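PDB 7BW9: serine acetyltransferase 1, putative from Entamoeba histolytica, which probably catalyses the O-acetylation of serine, a step of cysteine biosynthesis, and is seen here with cysteine bound. Local coordinates for residues L4-Y16 against F58-Y70. Residues are numbered along the deposited sequence; the frame is centred on the assembly and turned at random.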
# COMPACT_ATOMS: atom_id res chain seq x y z
N LEU A 4 -15.02 25.36 23.72
CA LEU A 4 -15.50 24.28 22.86
C LEU A 4 -14.67 23.01 23.07
O LEU A 4 -15.23 21.91 23.10
CB LEU A 4 -15.47 24.71 21.39
CG LEU A 4 -16.04 23.68 20.41
CD1 LEU A 4 -17.39 23.12 20.88
CD2 LEU A 4 -16.18 24.30 19.03
N LEU A 5 -13.36 23.15 23.26
CA LEU A 5 -12.51 21.99 23.53
C LEU A 5 -12.92 21.31 24.83
O LEU A 5 -12.91 20.07 24.93
CB LEU A 5 -11.04 22.39 23.57
CG LEU A 5 -10.35 22.54 22.21
CD1 LEU A 5 -9.07 23.35 22.30
CD2 LEU A 5 -10.04 21.16 21.63
N GLN A 6 -13.28 22.09 25.85
CA GLN A 6 -13.64 21.49 27.14
C GLN A 6 -14.96 20.75 27.06
O GLN A 6 -15.10 19.67 27.64
CB GLN A 6 -13.69 22.56 28.22
CG GLN A 6 -12.37 22.73 28.97
CD GLN A 6 -12.23 24.12 29.55
OE1 GLN A 6 -13.17 24.66 30.13
NE2 GLN A 6 -11.05 24.72 29.38
N GLN A 7 -15.94 21.32 26.36
CA GLN A 7 -17.22 20.62 26.25
C GLN A 7 -17.06 19.33 25.47
O GLN A 7 -17.55 18.26 25.89
CB GLN A 7 -18.27 21.50 25.59
CG GLN A 7 -19.47 20.67 25.15
CD GLN A 7 -20.57 21.48 24.52
OE1 GLN A 7 -20.79 21.41 23.30
NE2 GLN A 7 -21.27 22.26 25.34
N THR A 8 -16.37 19.39 24.33
CA THR A 8 -16.15 18.19 23.54
C THR A 8 -15.40 17.14 24.36
O THR A 8 -15.80 15.97 24.38
CB THR A 8 -15.41 18.54 22.25
OG1 THR A 8 -16.13 19.57 21.55
CG2 THR A 8 -15.28 17.33 21.35
N SER A 9 -14.38 17.56 25.10
CA SER A 9 -13.67 16.64 25.99
C SER A 9 -14.64 15.98 26.96
O SER A 9 -14.65 14.76 27.13
CB SER A 9 -12.56 17.39 26.74
OG SER A 9 -11.52 17.78 25.87
N GLN A 10 -15.50 16.79 27.60
CA GLN A 10 -16.46 16.25 28.56
C GLN A 10 -17.52 15.38 27.88
O GLN A 10 -17.93 14.35 28.44
CB GLN A 10 -17.12 17.39 29.34
CG GLN A 10 -18.06 16.94 30.47
CD GLN A 10 -17.46 15.84 31.36
OE1 GLN A 10 -18.12 14.83 31.64
NE2 GLN A 10 -16.22 16.04 31.81
N LEU A 11 -17.97 15.77 26.69
CA LEU A 11 -18.91 14.91 25.96
C LEU A 11 -18.26 13.59 25.58
O LEU A 11 -18.91 12.53 25.63
CB LEU A 11 -19.43 15.65 24.73
CG LEU A 11 -20.48 16.71 25.10
CD1 LEU A 11 -20.93 17.50 23.89
CD2 LEU A 11 -21.66 16.05 25.81
N LEU A 12 -16.98 13.61 25.21
CA LEU A 12 -16.29 12.37 24.90
C LEU A 12 -16.20 11.47 26.12
O LEU A 12 -16.46 10.27 26.04
CB LEU A 12 -14.90 12.65 24.34
CG LEU A 12 -14.83 13.11 22.89
CD1 LEU A 12 -13.46 13.72 22.62
CD2 LEU A 12 -15.08 11.93 21.99
N VAL A 13 -15.85 12.05 27.28
CA VAL A 13 -15.84 11.28 28.52
C VAL A 13 -17.21 10.63 28.75
O VAL A 13 -17.30 9.45 29.11
CB VAL A 13 -15.43 12.17 29.72
CG1 VAL A 13 -15.72 11.44 31.03
CG2 VAL A 13 -13.96 12.54 29.63
N GLN A 14 -18.28 11.40 28.55
CA GLN A 14 -19.61 10.83 28.73
C GLN A 14 -19.87 9.73 27.72
O GLN A 14 -20.47 8.70 28.04
CB GLN A 14 -20.68 11.91 28.61
CG GLN A 14 -20.67 12.93 29.73
CD GLN A 14 -21.57 14.10 29.44
OE1 GLN A 14 -22.49 13.99 28.62
NE2 GLN A 14 -21.30 15.24 30.08
N SER A 15 -19.39 9.93 26.48
CA SER A 15 -19.54 8.91 25.45
C SER A 15 -18.82 7.63 25.85
O SER A 15 -19.36 6.53 25.68
CB SER A 15 -19.02 9.43 24.11
OG SER A 15 -19.02 8.41 23.13
N TYR A 16 -17.59 7.74 26.38
CA TYR A 16 -16.87 6.53 26.78
C TYR A 16 -17.71 5.72 27.77
O TYR A 16 -17.79 4.49 27.66
CB TYR A 16 -15.52 6.86 27.43
CG TYR A 16 -14.55 7.68 26.60
CD1 TYR A 16 -14.60 7.71 25.20
CD2 TYR A 16 -13.56 8.41 27.24
CE1 TYR A 16 -13.68 8.49 24.48
CE2 TYR A 16 -12.67 9.17 26.55
CZ TYR A 16 -12.71 9.21 25.18
OH TYR A 16 -11.76 10.00 24.55
N PHE A 58 -9.90 13.11 32.27
CA PHE A 58 -10.48 14.18 31.47
C PHE A 58 -9.39 15.04 30.84
O PHE A 58 -9.48 15.44 29.67
CB PHE A 58 -11.42 15.05 32.32
CG PHE A 58 -11.75 16.39 31.68
CD1 PHE A 58 -10.93 17.50 31.87
CD2 PHE A 58 -12.88 16.53 30.89
CE1 PHE A 58 -11.22 18.70 31.27
CE2 PHE A 58 -13.18 17.75 30.30
CZ PHE A 58 -12.36 18.83 30.49
N ASN A 59 -8.34 15.33 31.61
CA ASN A 59 -7.30 16.22 31.14
C ASN A 59 -6.46 15.59 30.05
O ASN A 59 -6.01 16.27 29.12
CB ASN A 59 -6.42 16.65 32.31
CG ASN A 59 -6.15 18.12 32.31
OD1 ASN A 59 -5.41 18.61 31.45
ND2 ASN A 59 -6.77 18.84 33.24
N ASN A 60 -6.22 14.28 30.14
CA ASN A 60 -5.52 13.59 29.07
C ASN A 60 -6.33 13.65 27.78
O ASN A 60 -5.78 13.88 26.70
CB ASN A 60 -5.22 12.15 29.47
CG ASN A 60 -4.22 12.06 30.61
OD1 ASN A 60 -4.51 11.48 31.67
ND2 ASN A 60 -3.03 12.62 30.41
N VAL A 61 -7.65 13.47 27.88
CA VAL A 61 -8.53 13.61 26.71
C VAL A 61 -8.42 15.02 26.14
O VAL A 61 -8.32 15.22 24.92
CB VAL A 61 -9.98 13.27 27.10
CG1 VAL A 61 -10.96 13.56 25.94
CG2 VAL A 61 -10.08 11.81 27.57
N LEU A 62 -8.43 16.02 27.03
CA LEU A 62 -8.36 17.41 26.58
C LEU A 62 -7.01 17.72 25.94
O LEU A 62 -6.94 18.46 24.95
CB LEU A 62 -8.63 18.35 27.75
CG LEU A 62 -8.51 19.85 27.48
CD1 LEU A 62 -9.59 20.33 26.52
CD2 LEU A 62 -8.54 20.65 28.80
N GLU A 63 -5.93 17.16 26.49
CA GLU A 63 -4.62 17.34 25.87
C GLU A 63 -4.60 16.76 24.46
O GLU A 63 -4.14 17.40 23.52
CB GLU A 63 -3.52 16.68 26.72
CG GLU A 63 -3.10 17.45 27.96
CD GLU A 63 -2.29 16.58 28.92
OE1 GLU A 63 -1.76 15.53 28.47
OE2 GLU A 63 -2.17 16.95 30.12
N ARG A 64 -5.07 15.52 24.32
CA ARG A 64 -5.01 14.88 23.01
C ARG A 64 -5.91 15.60 22.02
O ARG A 64 -5.51 15.83 20.86
CB ARG A 64 -5.40 13.41 23.14
CG ARG A 64 -4.44 12.68 24.06
CD ARG A 64 -4.60 11.20 24.02
NE ARG A 64 -5.73 10.76 24.82
CZ ARG A 64 -5.61 10.26 26.04
NH1 ARG A 64 -4.42 10.12 26.59
NH2 ARG A 64 -6.70 9.88 26.70
N LEU A 65 -7.11 16.01 22.45
CA LEU A 65 -8.01 16.73 21.57
C LEU A 65 -7.38 18.04 21.11
O LEU A 65 -7.42 18.38 19.92
CB LEU A 65 -9.34 16.98 22.28
CG LEU A 65 -10.54 17.24 21.38
CD1 LEU A 65 -10.84 16.01 20.50
CD2 LEU A 65 -11.76 17.65 22.21
N SER A 66 -6.80 18.79 22.06
CA SER A 66 -6.19 20.08 21.75
C SER A 66 -5.03 19.94 20.79
O SER A 66 -4.89 20.74 19.85
CB SER A 66 -5.70 20.77 23.03
OG SER A 66 -6.73 20.88 24.00
N LEU A 67 -4.16 18.95 21.02
CA LEU A 67 -3.05 18.71 20.09
C LEU A 67 -3.57 18.36 18.70
O LEU A 67 -3.04 18.84 17.69
CB LEU A 67 -2.14 17.60 20.63
CG LEU A 67 -0.94 17.21 19.75
CD1 LEU A 67 -0.07 18.41 19.41
CD2 LEU A 67 -0.11 16.12 20.42
N LEU A 68 -4.61 17.53 18.62
CA LEU A 68 -5.11 17.16 17.30
C LEU A 68 -5.63 18.38 16.55
O LEU A 68 -5.18 18.68 15.44
CB LEU A 68 -6.20 16.09 17.42
CG LEU A 68 -6.91 15.74 16.09
CD1 LEU A 68 -6.01 14.97 15.10
CD2 LEU A 68 -8.19 14.97 16.36
N VAL A 69 -6.57 19.13 17.16
CA VAL A 69 -7.22 20.21 16.42
C VAL A 69 -6.21 21.29 16.10
O VAL A 69 -6.26 21.89 15.01
CB VAL A 69 -8.44 20.79 17.18
CG1 VAL A 69 -9.37 19.67 17.61
CG2 VAL A 69 -8.01 21.63 18.38
N TYR A 70 -5.24 21.51 16.98
CA TYR A 70 -4.31 22.58 16.71
C TYR A 70 -3.30 22.19 15.64
O TYR A 70 -2.83 23.05 14.88
CB TYR A 70 -3.67 23.02 18.02
CG TYR A 70 -4.61 23.90 18.84
CD1 TYR A 70 -5.34 24.93 18.23
CD2 TYR A 70 -4.79 23.71 20.21
CE1 TYR A 70 -6.21 25.75 18.97
CE2 TYR A 70 -5.66 24.52 20.96
CZ TYR A 70 -6.37 25.54 20.33
OH TYR A 70 -7.22 26.34 21.07
O HOH W 1 -8.84 9.86 24.70
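L5 O, against which L62 CD1 and L65 CD2 of the other helix pack, takes two bonds from S9 of its own helix. S9 OG donates to it at 2.8 Å, and S9 N reaches it from the opposite face of the carbonyl plane. With OG beside the backbone N (chi1 -69°), the hydroxyl turns back along its own helix to L5 O. Turned this way, S9 is a small knob seated among F58, V61, L62 and L65. Because serine is small, the backbones can come nearest here, 5.4 Å between the CA atoms of S9 and L62, with S9 OG 3.3 Å from L62 CA.

Larger side chains fill the contact around this point. L5 is a second knob, held by L65, S66, V69 and Y70; its CD2 meets V69 CG2 tip to tip at 3.9 Å, while CD1 lies against Y70. L65 answers from the other helix, fitting among L5, T8, S9 and L12, with CD2 3.6 Å from T8 CG2. F58 swings its ring over helix 4-16 because CG stands anti to the backbone N (chi1 164°). Q6 O meets the edge of that ring, and the amide plane of Q10 is nearly parallel to the ring plane, with NE2 3.5 Å from F58 CD2.

V61 CG2 touches the edge of the Y16 ring. One water donates to Y16 OH and accepts from R64 NH2, bridging the helices; Y16 OH is also bonded to I44 O. L93 of helix 82-94 touches both L65 and V69.

No direct hydrogen bond joins the segments, whose axes approach to 9.1 Å at 125°: this is knobs-into-holes packing in the N-terminal helical domain of a serine acetyltransferase, remote from the left-handed beta-helix.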